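PDB 1JWQ: N-ACETYLMURAMOYL-L-ALANINE AMIDASE CwlV from Paenibacillus polymyxa, which probably cleaves the bond between N-acetylmuramoyl residues and L-alanine in cell-wall peptidoglycan, through the zinc-binding catalytic domain that makes up this chain. Local coordinates for residues 170-173 with 174-178; 65-68 with 69-73; 29-32 with 33-37. All coordinates share one frame; numbering follows the deposited sequence.

Contact 1 of 3, residues 170-173 with 174-178; sequences DGIT and EYLDV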
ATOM      1  N   ASP A 170      -1.443   8.793  -7.710  1.00 13.74           N
ATOM      2  CA  ASP A 170      -1.964  10.155  -7.625  1.00 13.27           C
ATOM      3  C   ASP A 170      -1.856  10.684  -6.193  1.00 13.38           C
ATOM      4  O   ASP A 170      -1.485  11.835  -5.976  1.00 12.39           O
ATOM      5  CB  ASP A 170      -3.424  10.205  -8.086  1.00 12.56           C
ATOM      6  CG  ASP A 170      -3.571  10.039  -9.588  1.00 12.84           C
ATOM      7  OD1 ASP A 170      -4.716   9.871 -10.056  1.00 12.74           O
ATOM      8  OD2 ASP A 170      -2.548  10.079 -10.301  1.00 14.76           O
ATOM      9  N   GLY A 171      -2.180   9.840  -5.220  1.00 12.12           N
ATOM     10  CA  GLY A 171      -2.091  10.258  -3.833  1.00 12.16           C
ATOM     11  C   GLY A 171      -0.695  10.759  -3.504  1.00 11.59           C
ATOM     12  O   GLY A 171      -0.524  11.773  -2.828  1.00 12.65           O
ATOM     13  N   ILE A 172       0.313  10.048  -3.997  1.00 11.64           N
ATOM     14  CA  ILE A 172       1.706  10.414  -3.758  1.00 11.83           C
ATOM     15  C   ILE A 172       2.088  11.666  -4.537  1.00 11.32           C
ATOM     16  O   ILE A 172       2.697  12.591  -3.997  1.00 10.78           O
ATOM     17  CB  ILE A 172       2.644   9.262  -4.167  1.00 11.83           C
ATOM     18  CG1 ILE A 172       2.431   8.078  -3.219  1.00 11.68           C
ATOM     19  CG2 ILE A 172       4.095   9.731  -4.155  1.00 10.69           C
ATOM     20  CD1 ILE A 172       2.992   6.763  -3.731  1.00 10.50           C
ATOM     21  N   THR A 173       1.720  11.684  -5.811  1.00 12.38           N
ATOM     22  CA  THR A 173       2.020  12.813  -6.679  1.00 12.40           C
ATOM     23  C   THR A 173       1.371  14.095  -6.173  1.00 13.50           C
ATOM     24  O   THR A 173       2.009  15.147  -6.128  1.00 15.32           O
ATOM     25  CB  THR A 173       1.532  12.537  -8.106  1.00 12.38           C
ATOM     26  OG1 THR A 173       2.166  11.351  -8.594  1.00 13.52           O
ATOM     27  CG2 THR A 173       1.871  13.706  -9.024  1.00 11.37           C
ATOM     28  N   GLU A 174       0.102  14.005  -5.793  1.00 12.21           N
ATOM     29  CA  GLU A 174      -0.618  15.169  -5.296  1.00 13.61           C
ATOM     30  C   GLU A 174      -0.033  15.665  -3.984  1.00 14.00           C
ATOM     31  O   GLU A 174       0.175  16.861  -3.812  1.00 13.58           O
ATOM     32  CB  GLU A 174      -2.101  14.841  -5.099  1.00 14.86           C
ATOM     33  CG  GLU A 174      -2.871  14.577  -6.383  1.00 12.63           C
ATOM     34  CD  GLU A 174      -3.173  15.839  -7.171  1.00 15.21           C
ATOM     35  OE1 GLU A 174      -2.934  16.951  -6.650  1.00 15.10           O
ATOM     36  OE2 GLU A 174      -3.666  15.714  -8.311  1.00 15.32           O
ATOM     37  N   TYR A 175       0.236  14.748  -3.058  1.00 13.66           N
ATOM     38  CA  TYR A 175       0.787  15.141  -1.765  1.00 13.55           C
ATOM     39  C   TYR A 175       2.157  15.790  -1.895  1.00 14.14           C
ATOM     40  O   TYR A 175       2.439  16.795  -1.240  1.00 15.80           O
ATOM     41  CB  TYR A 175       0.907  13.939  -0.824  1.00 13.89           C
ATOM     42  CG  TYR A 175       1.409  14.338   0.548  1.00 13.31           C
ATOM     43  CD1 TYR A 175       0.600  15.067   1.419  1.00 16.72           C
ATOM     44  CD2 TYR A 175       2.709  14.032   0.955  1.00 15.09           C
ATOM     45  CE1 TYR A 175       1.072  15.488   2.665  1.00 16.17           C
ATOM     46  CE2 TYR A 175       3.193  14.449   2.199  1.00 15.09           C
ATOM     47  CZ  TYR A 175       2.367  15.176   3.046  1.00 17.00           C
ATOM     48  OH  TYR A 175       2.835  15.589   4.273  1.00 16.20           O
ATOM     49  N   LEU A 176       3.007  15.213  -2.737  1.00 13.88           N
ATOM     50  CA  LEU A 176       4.352  15.737  -2.933  1.00 12.94           C
ATOM     51  C   LEU A 176       4.380  16.923  -3.888  1.00 15.53           C
ATOM     52  O   LEU A 176       5.429  17.526  -4.109  1.00 15.11           O
ATOM     53  CB  LEU A 176       5.277  14.629  -3.435  1.00 12.86           C
ATOM     54  CG  LEU A 176       5.567  13.550  -2.386  1.00 12.87           C
ATOM     55  CD1 LEU A 176       6.476  12.485  -2.983  1.00 11.94           C
ATOM     56  CD2 LEU A 176       6.220  14.194  -1.164  1.00 14.61           C
ATOM     57  N   ASP A 177       3.218  17.247  -4.445  1.00 15.39           N
ATOM     58  CA  ASP A 177       3.077  18.377  -5.355  1.00 17.73           C
ATOM     59  C   ASP A 177       4.112  18.346  -6.477  1.00 18.22           C
ATOM     60  O   ASP A 177       4.838  19.314  -6.704  1.00 19.06           O
ATOM     61  CB  ASP A 177       3.177  19.681  -4.552  1.00 20.29           C
ATOM     62  CG  ASP A 177       2.773  20.902  -5.355  1.00 23.16           C
ATOM     63  OD1 ASP A 177       1.871  20.790  -6.214  1.00 21.23           O
ATOM     64  OD2 ASP A 177       3.348  21.981  -5.108  1.00 23.26           O
ATOM     65  N   VAL A 178       4.176  17.219  -7.179  1.00 18.56           N
ATOM     66  CA  VAL A 178       5.111  17.063  -8.287  1.00 18.49           C
ATOM     67  C   VAL A 178       4.378  16.748  -9.590  1.00 19.60           C
ATOM     68  O   VAL A 178       4.883  16.007 -10.433  1.00 20.86           O
ATOM     69  CB  VAL A 178       6.143  15.943  -8.009  1.00 18.41           C
ATOM     70  CG1 VAL A 178       7.101  16.383  -6.910  1.00 18.03           C
ATOM     71  CG2 VAL A 178       5.427  14.656  -7.606  1.00 16.64           C
TER
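Glu174 N and Tyr175 N bond back to Asp170 O and Gly171 O as helix 158-176 makes its last turns, and the chain then closes in a Schellman motif, where Asp177 takes a positive phi of 51°. Leu176 N continues the ladder to Ile172 O at 2.9 Å. The closing i to i+5 bond runs from Val178 N to Thr173 O at 3.2 Å, with the donor in the carbonyl plane, while the inner bond from Asp177 N to Glu174 O is weak. Ile172 and Leu176 run alongside each other, touching through Ile172 CG2 and Leu176 CD1 at 3.8 Å. That methyl of Ile172 faces forward along the helix because CG2 stands opposite the backbone N, with CG1 turned beside the N (chi1 -67°). Both residues pack on strands 2-8 and 75-82. Beyond the turn, Val178 CG2 reaches back to Thr173 CG2 at 3.9 Å, the apolar contact that commonly accompanies this motif. Thr173 can offer its methyl there since OG1 is turned the other way, to a hydrogen bond with Ala169 O. With CG beside its backbone N (chi1 -68°), Glu174 brings CG to 3.1 Å from Asp170 O; the bend at chi2 then turns the carboxylate, which forms a salt bridge with Lys179. Asp170 OD2, held by Gln166, and Glu174 OE2 are 6.1 Å apart. The lysine of that salt bridge probably eases the repulsion between these acids, and the basic partners Lys179, on Glu174 OE1, and Lys2, on Leu176 O, would suit the negative end of the helix dipole.

Contact 2 of 3, residues 65-68 with 69-73; sequences VKVA and ENLKA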
ATOM      1  N   VAL A  65      11.629  -0.318   7.294  1.00 10.85           N
ATOM      2  CA  VAL A  65      11.712   1.029   7.848  1.00 10.58           C
ATOM      3  C   VAL A  65      13.111   1.603   7.633  1.00 12.01           C
ATOM      4  O   VAL A  65      13.262   2.762   7.241  1.00 10.94           O
ATOM      5  CB  VAL A  65      11.399   1.036   9.368  1.00 10.92           C
ATOM      6  CG1 VAL A  65      11.700   2.407   9.958  1.00 12.59           C
ATOM      7  CG2 VAL A  65       9.944   0.663   9.602  1.00 11.35           C
ATOM      8  N   LYS A  66      14.131   0.784   7.867  1.00 13.18           N
ATOM      9  CA  LYS A  66      15.509   1.240   7.715  1.00 14.32           C
ATOM     10  C   LYS A  66      15.793   1.813   6.330  1.00 13.84           C
ATOM     11  O   LYS A  66      16.492   2.819   6.198  1.00 14.51           O
ATOM     12  CB  LYS A  66      16.487   0.105   8.024  1.00 18.28           C
ATOM     13  CG  LYS A  66      17.943   0.561   8.062  1.00 23.27           C
ATOM     14  CD  LYS A  66      18.811  -0.380   8.889  1.00 28.74           C
ATOM     15  CE  LYS A  66      18.819  -1.790   8.330  1.00 30.22           C
ATOM     16  NZ  LYS A  66      19.688  -2.692   9.144  1.00 32.86           N
ATOM     17  N   VAL A  67      15.252   1.180   5.296  1.00 14.35           N
ATOM     18  CA  VAL A  67      15.451   1.669   3.938  1.00 15.21           C
ATOM     19  C   VAL A  67      14.892   3.082   3.814  1.00 13.01           C
ATOM     20  O   VAL A  67      15.548   3.983   3.294  1.00 12.41           O
ATOM     21  CB  VAL A  67      14.733   0.775   2.904  1.00 16.36           C
ATOM     22  CG1 VAL A  67      14.847   1.390   1.514  1.00 20.36           C
ATOM     23  CG2 VAL A  67      15.332  -0.619   2.921  1.00 19.40           C
ATOM     24  N   ALA A  68      13.667   3.267   4.290  1.00 12.86           N
ATOM     25  CA  ALA A  68      13.021   4.566   4.229  1.00 11.36           C
ATOM     26  C   ALA A  68      13.826   5.611   4.993  1.00 11.51           C
ATOM     27  O   ALA A  68      14.036   6.714   4.500  1.00 12.51           O
ATOM     28  CB  ALA A  68      11.603   4.476   4.789  1.00 10.97           C
ATOM     29  N   GLU A  69      14.288   5.263   6.190  1.00 10.85           N
ATOM     30  CA  GLU A  69      15.060   6.210   6.989  1.00 11.45           C
ATOM     31  C   GLU A  69      16.413   6.525   6.366  1.00 12.16           C
ATOM     32  O   GLU A  69      16.798   7.690   6.253  1.00 11.68           O
ATOM     33  CB  GLU A  69      15.264   5.674   8.406  1.00 11.70           C
ATOM     34  CG  GLU A  69      13.962   5.460   9.156  1.00 12.07           C
ATOM     35  CD  GLU A  69      13.109   6.712   9.176  1.00 13.76           C
ATOM     36  OE1 GLU A  69      11.899   6.615   8.880  1.00 11.39           O
ATOM     37  OE2 GLU A  69      13.649   7.794   9.490  1.00 15.40           O
ATOM     38  N   ASN A  70      17.128   5.484   5.957  1.00 13.05           N
ATOM     39  CA  ASN A  70      18.447   5.658   5.361  1.00 14.08           C
ATOM     40  C   ASN A  70      18.437   6.464   4.062  1.00 14.22           C
ATOM     41  O   ASN A  70      19.324   7.283   3.833  1.00 14.36           O
ATOM     42  CB  ASN A  70      19.103   4.294   5.133  1.00 13.46           C
ATOM     43  CG  ASN A  70      20.453   4.404   4.445  1.00 14.03           C
ATOM     44  OD1 ASN A  70      20.565   4.173   3.242  1.00 12.33           O
ATOM     45  ND2 ASN A  70      21.481   4.774   5.205  1.00 14.19           N
ATOM     46  N   LEU A  71      17.439   6.236   3.213  1.00 13.48           N
ATOM     47  CA  LEU A  71      17.348   6.961   1.949  1.00 13.05           C
ATOM     48  C   LEU A  71      16.617   8.293   2.102  1.00 13.09           C
ATOM     49  O   LEU A  71      16.387   9.007   1.119  1.00 13.49           O
ATOM     50  CB  LEU A  71      16.647   6.095   0.898  1.00 13.56           C
ATOM     51  CG  LEU A  71      17.302   4.733   0.640  1.00 12.75           C
ATOM     52  CD1 LEU A  71      16.548   4.001  -0.475  1.00 13.85           C
ATOM     53  CD2 LEU A  71      18.762   4.934   0.253  1.00 13.12           C
ATOM     54  N   LYS A  72      16.268   8.621   3.343  1.00 13.61           N
ATOM     55  CA  LYS A  72      15.565   9.859   3.666  1.00 14.09           C
ATOM     56  C   LYS A  72      14.326  10.043   2.798  1.00 13.29           C
ATOM     57  O   LYS A  72      14.159  11.070   2.142  1.00 13.36           O
ATOM     58  CB  LYS A  72      16.499  11.060   3.498  1.00 18.64           C
ATOM     59  CG  LYS A  72      17.761  10.985   4.345  1.00 21.43           C
ATOM     60  CD  LYS A  72      18.591  12.261   4.238  1.00 26.33           C
ATOM     61  CE  LYS A  72      18.990  12.561   2.801  1.00 29.33           C
ATOM     62  NZ  LYS A  72      19.768  11.451   2.186  1.00 31.17           N
ATOM     63  N   ALA A  73      13.453   9.043   2.801  1.00 11.67           N
ATOM     64  CA  ALA A  73      12.239   9.108   1.999  1.00 12.05           C
ATOM     65  C   ALA A  73      11.376  10.312   2.374  1.00 11.96           C
ATOM     66  O   ALA A  73      11.359  10.742   3.526  1.00 12.12           O
ATOM     67  CB  ALA A  73      11.436   7.817   2.171  1.00  8.99           C
TER
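Ala73 N gives a nearly straight hydrogen bond to Ala68 O, 2.9 Å long with an N-H...O angle of 177° and the donor in the carbonyl plane. It is the i to i+5 bond of a Schellman motif that ends helix 61-70. Lys72, at a positive phi of 51°, turns the chain, and its N bonds to Glu69 O at 3.1 Å inside the same turn. Three ordinary helical bonds precede the closure: Glu69 N to Val65 O, Asn70 N to Lys66 O, the shortest of the set at 2.8 Å, and Leu71 N to Val67 O. The methyls Ala68 CB and Ala73 CB meet at 4.2 Å where the chain folds back, a small apolar contact accompanying the closing bond. On another side of the turn Val67 and Leu71 run alongside each other, with Val67 CG1 3.7 Å from Leu71 CD1. The valine branch that touches is the one opposite its backbone N (chi1 174°). Val65 CG1 lies in the same way against the aliphatic part of Glu69, at 3.9 Å from CG. That CG, beside the glutamate's own backbone N, lies near Val65 O, and the kink at chi2 turns the carboxylate off the helix, where OE2 hydrogen-bonds Thr135 OG1. Val65 and Glu69 both rest on the loop around Thr134, with Glu133 touching the valine and Met136 the glutamate. Through these two side chains the end of helix 61-70 is joined to the segment preceding strand 138-145, and beyond Ala73 the chain runs directly into strand 75-82, which carries the zinc ligand His80 near its far end.

Contact 3 of 3, residues 29-32 with 33-37; sequences FNLA and MALKV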
ATOM      1  N   PHE A  29      -0.414 -10.086  -4.160  1.00 10.37           N
ATOM      2  CA  PHE A  29      -1.159  -8.871  -4.462  1.00 10.10           C
ATOM      3  C   PHE A  29      -0.321  -7.634  -4.142  1.00 10.00           C
ATOM      4  O   PHE A  29      -0.228  -6.713  -4.950  1.00 11.23           O
ATOM      5  CB  PHE A  29      -2.450  -8.825  -3.642  1.00  9.94           C
ATOM      6  CG  PHE A  29      -3.189  -7.516  -3.743  1.00 11.72           C
ATOM      7  CD1 PHE A  29      -3.940  -7.207  -4.869  1.00 11.47           C
ATOM      8  CD2 PHE A  29      -3.112  -6.580  -2.712  1.00 11.77           C
ATOM      9  CE1 PHE A  29      -4.605  -5.987  -4.975  1.00 11.71           C
ATOM     10  CE2 PHE A  29      -3.773  -5.360  -2.806  1.00 11.04           C
ATOM     11  CZ  PHE A  29      -4.523  -5.062  -3.943  1.00 13.67           C
ATOM     12  N   ASN A  30       0.287  -7.615  -2.959  1.00  9.44           N
ATOM     13  CA  ASN A  30       1.087  -6.472  -2.542  1.00  9.34           C
ATOM     14  C   ASN A  30       2.212  -6.146  -3.511  1.00 10.00           C
ATOM     15  O   ASN A  30       2.441  -4.983  -3.838  1.00  9.18           O
ATOM     16  CB  ASN A  30       1.668  -6.704  -1.141  1.00 10.30           C
ATOM     17  CG  ASN A  30       0.585  -6.839  -0.077  1.00  9.88           C
ATOM     18  OD1 ASN A  30      -0.552  -6.408  -0.277  1.00  9.53           O
ATOM     19  ND2 ASN A  30       0.940  -7.425   1.065  1.00  9.42           N
ATOM     20  N   LEU A  31       2.918  -7.173  -3.968  1.00 10.86           N
ATOM     21  CA  LEU A  31       4.020  -6.965  -4.898  1.00 11.59           C
ATOM     22  C   LEU A  31       3.515  -6.447  -6.243  1.00 10.79           C
ATOM     23  O   LEU A  31       4.052  -5.485  -6.782  1.00 10.70           O
ATOM     24  CB  LEU A  31       4.788  -8.270  -5.099  1.00 12.06           C
ATOM     25  CG  LEU A  31       5.961  -8.192  -6.081  1.00 11.51           C
ATOM     26  CD1 LEU A  31       6.981  -7.173  -5.589  1.00 12.26           C
ATOM     27  CD2 LEU A  31       6.599  -9.566  -6.199  1.00 14.36           C
ATOM     28  N   ALA A  32       2.483  -7.089  -6.782  1.00 12.24           N
ATOM     29  CA  ALA A  32       1.918  -6.675  -8.063  1.00 11.45           C
ATOM     30  C   ALA A  32       1.516  -5.202  -8.015  1.00 13.35           C
ATOM     31  O   ALA A  32       1.732  -4.453  -8.971  1.00 13.55           O
ATOM     32  CB  ALA A  32       0.701  -7.547  -8.410  1.00  9.82           C
ATOM     33  N   MET A  33       0.932  -4.787  -6.894  1.00 11.97           N
ATOM     34  CA  MET A  33       0.509  -3.401  -6.730  1.00 11.71           C
ATOM     35  C   MET A  33       1.711  -2.464  -6.644  1.00 10.74           C
ATOM     36  O   MET A  33       1.741  -1.424  -7.298  1.00 10.65           O
ATOM     37  CB  MET A  33      -0.349  -3.246  -5.469  1.00 12.32           C
ATOM     38  CG  MET A  33      -1.724  -3.882  -5.577  1.00 13.32           C
ATOM     39  SD  MET A  33      -2.654  -3.214  -6.972  1.00 16.59           S
ATOM     40  CE  MET A  33      -2.495  -1.465  -6.665  1.00 11.90           C
ATOM     41  N   ALA A  34       2.695  -2.838  -5.831  1.00 10.86           N
ATOM     42  CA  ALA A  34       3.895  -2.028  -5.669  1.00 11.34           C
ATOM     43  C   ALA A  34       4.600  -1.823  -7.005  1.00 11.71           C
ATOM     44  O   ALA A  34       5.039  -0.717  -7.327  1.00 11.95           O
ATOM     45  CB  ALA A  34       4.843  -2.685  -4.667  1.00 11.87           C
ATOM     46  N   LEU A  35       4.705  -2.888  -7.791  1.00 12.00           N
ATOM     47  CA  LEU A  35       5.367  -2.799  -9.089  1.00 12.88           C
ATOM     48  C   LEU A  35       4.599  -1.889 -10.046  1.00 13.39           C
ATOM     49  O   LEU A  35       5.200  -1.144 -10.817  1.00 13.83           O
ATOM     50  CB  LEU A  35       5.520  -4.194  -9.701  1.00 14.48           C
ATOM     51  CG  LEU A  35       6.441  -5.145  -8.931  1.00 15.53           C
ATOM     52  CD1 LEU A  35       6.491  -6.485  -9.633  1.00 17.97           C
ATOM     53  CD2 LEU A  35       7.840  -4.542  -8.823  1.00 17.70           C
ATOM     54  N   LYS A  36       3.273  -1.953  -9.999  1.00 13.06           N
ATOM     55  CA  LYS A  36       2.456  -1.110 -10.866  1.00 13.07           C
ATOM     56  C   LYS A  36       2.578   0.357 -10.465  1.00 13.16           C
ATOM     57  O   LYS A  36       2.677   1.236 -11.322  1.00 12.50           O
ATOM     58  CB  LYS A  36       0.991  -1.551 -10.822  1.00 13.45           C
ATOM     59  CG  LYS A  36       0.706  -2.821 -11.608  1.00 15.14           C
ATOM     60  CD  LYS A  36      -0.730  -3.282 -11.428  1.00 19.40           C
ATOM     61  CE  LYS A  36      -1.006  -4.587 -12.179  1.00 18.38           C
ATOM     62  NZ  LYS A  36      -0.861  -4.411 -13.650  1.00 21.63           N
ATOM     63  N   VAL A  37       2.575   0.625  -9.162  1.00 12.85           N
ATOM     64  CA  VAL A  37       2.699   1.998  -8.694  1.00 12.10           C
ATOM     65  C   VAL A  37       4.074   2.521  -9.100  1.00 14.10           C
ATOM     66  O   VAL A  37       4.212   3.669  -9.520  1.00 13.73           O
ATOM     67  CB  VAL A  37       2.518   2.084  -7.157  1.00 13.22           C
ATOM     68  CG1 VAL A  37       2.832   3.494  -6.661  1.00 11.92           C
ATOM     69  CG2 VAL A  37       1.090   1.717  -6.792  1.00 10.41           C
TER
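Met33 CG lies over one face of the Phe29 ring, 3.6 Å from its centroid and 20° off the normal, in a CH-pi contact displaced toward the rim. Met33 CG is nearest to Phe29 CZ, at 3.4 Å. The sulfur follows obliquely as a Met-aromatic contact, Met33 SD standing 4.5 Å from the Phe29 ring centroid. Phe29 CG stands opposite its backbone N (chi1 172°), swinging the ring forward along helix 26-42; Met33 CG, beside its own (chi1 -71°), is set over the face, and the bend at chi2 places the sulfur. Phe29 also meets Phe156 and Gln161. Were Phe29 replaced by an alanine, Met33 CG would lose the face it rests on and its thioether would probably be freer to turn. Roughly on the other side of the helix, Leu31 and Leu35 cross at an angle, with Leu31 CD1 3.9 Å from Leu35 CG. The regular backbone bonds run from Met33, Ala34, Leu35 and Lys36 N to the carbonyls four residues earlier; Lys36 N to Ala32 O is the longest, at 3.1 Å. Asn30 points away from this turn, and its ND2 is gripped by Gly9 O and by OE1 of the zinc ligand Glu26. That places the amide about 5 Å from the zinc ion, a second-shell position consistent with orienting the glutamate. Within the beta-alpha-beta unit of strand 2-8, helix 26-42 and strand 47-51, Ala34 packs on both strands and Val37 on Ile6. The ring, Met33 and Lys36 turn instead to helix 158-176, where Lys36 NZ hydrogen-bonds Asn162 OD1 and forms a salt bridge with Glu158.

In the fold
All three are local contacts along one helix each, but they occupy different depths of the open alpha-beta-alpha fold. Contact 3, mid-helix and about 8 Å from the chain centre, is the most interior, with no exposed residue among those touching, and lies beside the zinc site; an aromatic-thioether pair marks it. Contacts 1 and 2, centred about 15 and 17 Å out, are helix ends closed by Schellman motifs. Contact 1 is partly buried, pressing apolar side chains onto the sheet, whereas contact 2, with three exposed residues, is the most superficial and leans on a loop. Helix 158-176 carries contact 1 and also covers one side of contact 3; their nearest atoms are about 4 Å apart.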